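Local coordinates for protein allergen Bos d 2 (Bos taurus, PDB 4WFV) that probably carries pheromones, as a secreted lipocalin of the small-molecule-binding, odorant-binding-protein type, and is a major allergen of cow dander, at residues Y20-N25 and E143-L148; D47-S52 and A70-G75. All coordinates share one frame; numbering follows the deposited sequence.

Interaction 1. Residues Y20-N25 and E143-L148; sequences YAAADN and ENIENL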
loop_
_atom_site.group_PDB
_atom_site.type_symbol
_atom_site.label_atom_id
_atom_site.label_comp_id
_atom_site.label_asym_id
_atom_site.label_seq_id
_atom_site.Cartn_x
_atom_site.Cartn_y
_atom_site.Cartn_z
ATOM N N TYR A 20 0.332 -4.510 -7.079
ATOM C CA TYR A 20 0.870 -3.357 -7.789
ATOM C C TYR A 20 1.206 -2.223 -6.841
ATOM O O TYR A 20 0.639 -2.085 -5.755
ATOM C CB TYR A 20 -0.159 -2.801 -8.785
ATOM C CG TYR A 20 -0.533 -3.744 -9.901
ATOM C CD1 TYR A 20 0.343 -4.008 -10.935
ATOM C CD2 TYR A 20 -1.792 -4.343 -9.933
ATOM C CE1 TYR A 20 -0.005 -4.879 -11.972
ATOM C CE2 TYR A 20 -2.145 -5.221 -10.947
ATOM C CZ TYR A 20 -1.258 -5.470 -11.968
ATOM O OH TYR A 20 -1.600 -6.334 -12.980
ATOM N N ALA A 21 2.116 -1.372 -7.302
ATOM C CA ALA A 21 2.307 -0.060 -6.694
ATOM C C ALA A 21 2.486 0.930 -7.825
ATOM O O ALA A 21 2.870 0.552 -8.930
ATOM C CB ALA A 21 3.517 -0.038 -5.768
ATOM N N ALA A 22 2.207 2.198 -7.548
ATOM C CA ALA A 22 2.389 3.250 -8.546
ATOM C C ALA A 22 2.745 4.513 -7.803
ATOM O O ALA A 22 2.266 4.732 -6.699
ATOM C CB ALA A 22 1.098 3.453 -9.373
ATOM N N ALA A 23 3.594 5.349 -8.399
ATOM C CA ALA A 23 4.029 6.570 -7.722
ATOM C C ALA A 23 4.417 7.617 -8.732
ATOM O O ALA A 23 4.811 7.284 -9.845
ATOM C CB ALA A 23 5.234 6.275 -6.798
ATOM N N ASP A 24 4.326 8.886 -8.338
ATOM C CA ASP A 24 4.791 9.933 -9.234
ATOM C C ASP A 24 6.316 9.970 -9.267
ATOM O O ASP A 24 6.902 10.251 -10.311
ATOM C CB ASP A 24 4.131 11.299 -8.953
ATOM C CG ASP A 24 4.285 11.780 -7.511
ATOM O OD1 ASP A 24 4.939 11.124 -6.677
ATOM O OD2 ASP A 24 3.762 12.879 -7.231
ATOM N N ASN A 25 6.957 9.655 -8.144
ATOM C CA ASN A 25 8.407 9.483 -8.103
ATOM C C ASN A 25 8.748 8.005 -8.168
ATOM O O ASN A 25 8.767 7.318 -7.145
ATOM C CB ASN A 25 8.979 10.098 -6.823
ATOM C CG ASN A 25 8.823 11.600 -6.787
ATOM O OD1 ASN A 25 8.968 12.269 -7.808
ATOM N ND2 ASN A 25 8.521 12.135 -5.618
ATOM N N GLU A 143 1.530 5.192 -15.836
ATOM C CA GLU A 143 2.754 4.855 -16.542
ATOM C C GLU A 143 3.820 4.332 -15.582
ATOM O O GLU A 143 4.755 3.652 -15.987
ATOM C CB GLU A 143 3.277 6.085 -17.293
ATOM C CG GLU A 143 2.381 6.545 -18.446
ATOM C CD GLU A 143 1.235 7.468 -18.022
ATOM O OE1 GLU A 143 1.032 7.708 -16.810
ATOM O OE2 GLU A 143 0.535 7.969 -18.927
ATOM N N ASN A 144 3.676 4.679 -14.305
ATOM C CA ASN A 144 4.649 4.263 -13.298
ATOM C C ASN A 144 4.213 3.063 -12.457
ATOM O O ASN A 144 4.802 2.786 -11.414
ATOM C CB ASN A 144 5.027 5.432 -12.386
ATOM C CG ASN A 144 5.935 6.439 -13.076
ATOM O OD1 ASN A 144 6.421 6.196 -14.184
ATOM N ND2 ASN A 144 6.172 7.572 -12.422
ATOM N N ILE A 145 3.208 2.329 -12.917
ATOM C CA ILE A 145 2.806 1.128 -12.199
ATOM C C ILE A 145 3.924 0.085 -12.255
ATOM O O ILE A 145 4.547 -0.124 -13.304
ATOM C CB ILE A 145 1.514 0.513 -12.771
ATOM C CG1 ILE A 145 0.305 1.379 -12.434
ATOM C CG2 ILE A 145 1.314 -0.897 -12.216
ATOM C CD1 ILE A 145 -0.988 0.939 -13.132
ATOM N N GLU A 146 4.179 -0.541 -11.105
ATOM C CA GLU A 146 5.125 -1.650 -10.962
ATOM C C GLU A 146 4.317 -2.864 -10.523
ATOM O O GLU A 146 3.453 -2.747 -9.653
ATOM C CB GLU A 146 6.170 -1.328 -9.874
ATOM C CG GLU A 146 7.144 -0.190 -10.204
ATOM C CD GLU A 146 8.339 -0.661 -11.017
ATOM O OE1 GLU A 146 8.944 -1.692 -10.659
ATOM O OE2 GLU A 146 8.689 0.006 -12.016
ATOM N N ASN A 147 4.572 -4.025 -11.125
ATOM C CA ASN A 147 3.988 -5.256 -10.609
ATOM C C ASN A 147 4.926 -5.823 -9.555
ATOM O O ASN A 147 6.016 -6.299 -9.866
ATOM C CB ASN A 147 3.726 -6.283 -11.711
ATOM C CG ASN A 147 3.070 -7.549 -11.178
ATOM O OD1 ASN A 147 3.514 -8.120 -10.182
ATOM N ND2 ASN A 147 1.993 -7.983 -11.831
ATOM N N LEU A 148 4.524 -5.705 -8.303
ATOM C CA LEU A 148 5.352 -6.135 -7.190
ATOM C C LEU A 148 5.295 -7.633 -6.918
ATOM O O LEU A 148 6.291 -8.212 -6.498
ATOM C CB LEU A 148 4.963 -5.381 -5.916
ATOM C CG LEU A 148 5.757 -4.097 -5.651
ATOM C CD1 LEU A 148 5.646 -3.123 -6.827
ATOM C CD2 LEU A 148 5.267 -3.432 -4.367
HETATM O O HOH W 1 0.838 -7.065 -14.497
#
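Tyr20 and Ala21, near the end of the first barrel strand of this lipocalin (17-23), pair antiparallel with Asn147 and Glu146 of the short last strand, which is outermost in the sheet; Ala22 and Ala23 meet Ile145 and Asn144 just before it. Ala21 and Glu146 form the hydrogen-bonded pair: Ala21 N gives its proton to Glu146 O at 3.0 Å, and Glu146 N returns one to Ala21 O at 2.8 Å with an N-H...O angle of 172°. In the neighbouring non-hydrogen-bonded pair, Tyr20 and Asn147 put their side chains on the same face. The Asn147 amide crosses the tyrosine with its plane turned 70° from the ring, ND2 lying 3.7 Å from CE1; a water accepts from ND2 and also hydrogen-bonds the phenol OH, while Asn147 OD1 takes the backbone N-H of Lys150. Ile145 brings its CG2 branch, anti to the backbone N, to 3.5 Å from Tyr20 CD1, while its other branch sends CG1 to Ala22 CB. On the face of Ala21, its CB touches Leu148 CD1. Beyond the paired residues Asn144 ND2 gives a proton to Ala23 O at 2.9 Å, with this oxygen in the amide plane. Helix 125-137 packs on Tyr20, Ala22 and Ile145, and the Glu146 carboxylate leads away from strand 17-23 to a salt bridge with Arg36. Three uncharged hydrogen bonds and small apolar contacts therefore fasten the C-terminal segment to the barrel, with an asparagine amide replacing a backbone donor where the strand pairing has ended.

Interaction 2. Residues D47-S52 and A70-G75; sequences DCESLS and AKRQEG
Glu49 crosses Arg72 at about a right angle and splits its carboxylate between two cations. OE1 takes a proton from Arg72 NH1 at 3.1 Å, on its anti side and 34° out of the carboxylate plane, the two flat groups being 73° apart. OE2 forms a salt bridge with Lys71 NZ at 3.3 Å, its hydrogen bond weak. The lysine chain, bent at chi2 (66°), runs past Ser50, whose OG lies 3.4 Å from Lys71 CD; a water on Ser50 OG is also held weakly by NZ. Cys48 O sits 3.3 Å above the centre of the Arg72 guanidinium; this oxygen accepts from Tyr78 OH, and Cys48 is tied to Cys44 by a disulfide. Arg72 NE turns to Gly75 O at 2.8 Å, which helps fix the guanidinium. The backbones of strands 50-59 and 62-74, a beta hairpin, pair antiparallel: Leu51 and Ala70 exchange two bonds, with their CB atoms on the face that Tyr78 covers, and Arg72 N bonds Glu49 O. Glu49 and Ser50 together face Ile45 of strand 38-45 in a classic beta bulge. The salt-bridge network thus clasps the open end of the hairpin, and two nearby cations would probably favour the ionised form of Glu49.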
loop_
_atom_site.group_PDB
_atom_site.type_symbol
_atom_site.label_atom_id
_atom_site.label_comp_id
_atom_site.label_asym_id
_atom_site.label_seq_id
_atom_site.Cartn_x
_atom_site.Cartn_y
_atom_site.Cartn_z
ATOM N N ASP A 47 -10.650 -1.154 16.979
ATOM C CA ASP A 47 -11.655 -0.910 15.946
ATOM C C ASP A 47 -11.136 0.038 14.867
ATOM O O ASP A 47 -11.840 0.950 14.429
ATOM C CB ASP A 47 -12.961 -0.388 16.558
ATOM C CG ASP A 47 -13.722 -1.468 17.317
ATOM O OD1 ASP A 47 -13.286 -2.638 17.292
ATOM O OD2 ASP A 47 -14.761 -1.144 17.931
ATOM N N CYS A 48 -9.896 -0.203 14.458
ATOM C CA CYS A 48 -9.252 0.519 13.350
ATOM C C CYS A 48 -8.827 1.947 13.695
ATOM O O CYS A 48 -8.554 2.755 12.806
ATOM C CB CYS A 48 -10.110 0.480 12.077
ATOM S SG CYS A 48 -10.463 -1.205 11.453
ATOM N N GLU A 49 -8.740 2.254 14.984
ATOM C CA GLU A 49 -8.155 3.522 15.398
ATOM C C GLU A 49 -6.661 3.509 15.083
ATOM O O GLU A 49 -6.050 4.559 14.885
ATOM C CB GLU A 49 -8.388 3.773 16.889
ATOM C CG GLU A 49 -7.917 5.141 17.363
ATOM C CD GLU A 49 -8.673 6.288 16.711
ATOM O OE1 GLU A 49 -9.788 6.060 16.193
ATOM O OE2 GLU A 49 -8.150 7.423 16.720
ATOM N N SER A 50 -6.079 2.315 15.052
ATOM C CA SER A 50 -4.731 2.117 14.529
ATOM C C SER A 50 -4.693 0.883 13.630
ATOM O O SER A 50 -5.543 -0.014 13.737
ATOM C CB SER A 50 -3.707 1.969 15.659
ATOM O OG SER A 50 -3.492 3.205 16.317
ATOM N N LEU A 51 -3.711 0.847 12.735
ATOM C CA LEU A 51 -3.457 -0.328 11.908
ATOM C C LEU A 51 -2.083 -0.905 12.215
ATOM O O LEU A 51 -1.121 -0.166 12.405
ATOM C CB LEU A 51 -3.530 0.016 10.420
ATOM C CG LEU A 51 -4.806 0.641 9.864
ATOM C CD1 LEU A 51 -4.627 0.917 8.378
ATOM C CD2 LEU A 51 -6.011 -0.267 10.109
ATOM N N SER A 52 -1.993 -2.226 12.266
ATOM C CA SER A 52 -0.710 -2.896 12.359
ATOM C C SER A 52 -0.441 -3.525 11.001
ATOM O O SER A 52 -1.250 -4.306 10.512
ATOM C CB SER A 52 -0.751 -3.971 13.446
ATOM O OG SER A 52 0.497 -4.622 13.558
ATOM N N ALA A 70 0.290 2.287 12.225
ATOM C CA ALA A 70 -0.195 3.568 11.728
ATOM C C ALA A 70 -1.364 4.041 12.588
ATOM O O ALA A 70 -2.245 3.259 12.922
ATOM C CB ALA A 70 -0.629 3.434 10.278
ATOM N N LYS A 71 -1.374 5.322 12.931
ATOM C CA LYS A 71 -2.417 5.891 13.787
ATOM C C LYS A 71 -3.430 6.698 12.987
ATOM O O LYS A 71 -3.052 7.501 12.144
ATOM C CB LYS A 71 -1.771 6.796 14.835
ATOM C CG LYS A 71 -2.767 7.533 15.721
ATOM C CD LYS A 71 -3.548 6.588 16.609
ATOM C CE LYS A 71 -4.553 7.353 17.456
ATOM N NZ LYS A 71 -5.375 6.451 18.310
ATOM N N ARG A 72 -4.722 6.504 13.258
ATOM C CA ARG A 72 -5.760 7.235 12.540
ATOM C C ARG A 72 -5.671 8.739 12.795
ATOM O O ARG A 72 -5.583 9.185 13.944
ATOM C CB ARG A 72 -7.154 6.736 12.932
ATOM C CG ARG A 72 -8.209 7.834 12.883
ATOM C CD ARG A 72 -9.588 7.288 13.202
ATOM N NE ARG A 72 -10.010 6.331 12.191
ATOM C CZ ARG A 72 -10.814 5.301 12.433
ATOM N NH1 ARG A 72 -11.270 5.093 13.662
ATOM N NH2 ARG A 72 -11.152 4.479 11.450
ATOM N N GLN A 73 -5.697 9.507 11.711
ATOM C CA GLN A 73 -5.766 10.962 11.770
ATOM C C GLN A 73 -7.235 11.381 11.721
ATOM O O GLN A 73 -7.775 11.918 12.692
ATOM C CB GLN A 73 -4.992 11.555 10.591
ATOM C CG GLN A 73 -5.031 13.078 10.467
ATOM C CD GLN A 73 -4.119 13.591 9.356
ATOM O OE1 GLN A 73 -2.895 13.597 9.495
ATOM N NE2 GLN A 73 -4.711 14.010 8.247
ATOM N N GLU A 74 -7.876 11.131 10.585
ATOM C CA GLU A 74 -9.307 11.364 10.401
ATOM C C GLU A 74 -9.823 10.342 9.399
ATOM O O GLU A 74 -9.116 9.991 8.465
ATOM C CB GLU A 74 -9.574 12.769 9.849
ATOM C CG GLU A 74 -9.113 13.909 10.741
ATOM C CD GLU A 74 -9.842 13.952 12.071
ATOM O OE1 GLU A 74 -11.057 13.665 12.109
ATOM O OE2 GLU A 74 -9.188 14.275 13.082
ATOM N N GLY A 75 -11.054 9.875 9.580
ATOM C CA GLY A 75 -11.627 8.908 8.658
ATOM C C GLY A 75 -10.734 7.693 8.532
ATOM O O GLY A 75 -10.348 7.094 9.528
HETATM O O HOH W 2 -5.438 3.113 18.853
#

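Both contacts are antiparallel pairings within one barrel sheet, about 25 Å apart between centres and on opposite sides of the chain's centre; they share no strand, and only interaction 1 involves an outermost one. Interaction 1 joins elements distant in sequence, strand 17-23 and the C-terminal strand 146-147, whereas interaction 2 closes a local hairpin that lies within the stretch of chain interaction 1 brings together. Both are partly buried. The more inward, 20-25 with 143-148, has no exposed residue among those that touch and relies on backbone bonds, an amide and apolar side chains packed against helix 125-137. Towards the periphery, 47-52 with 70-75 keeps Leu51 and Ala70 buried but adds charged pairs where Lys71 is exposed.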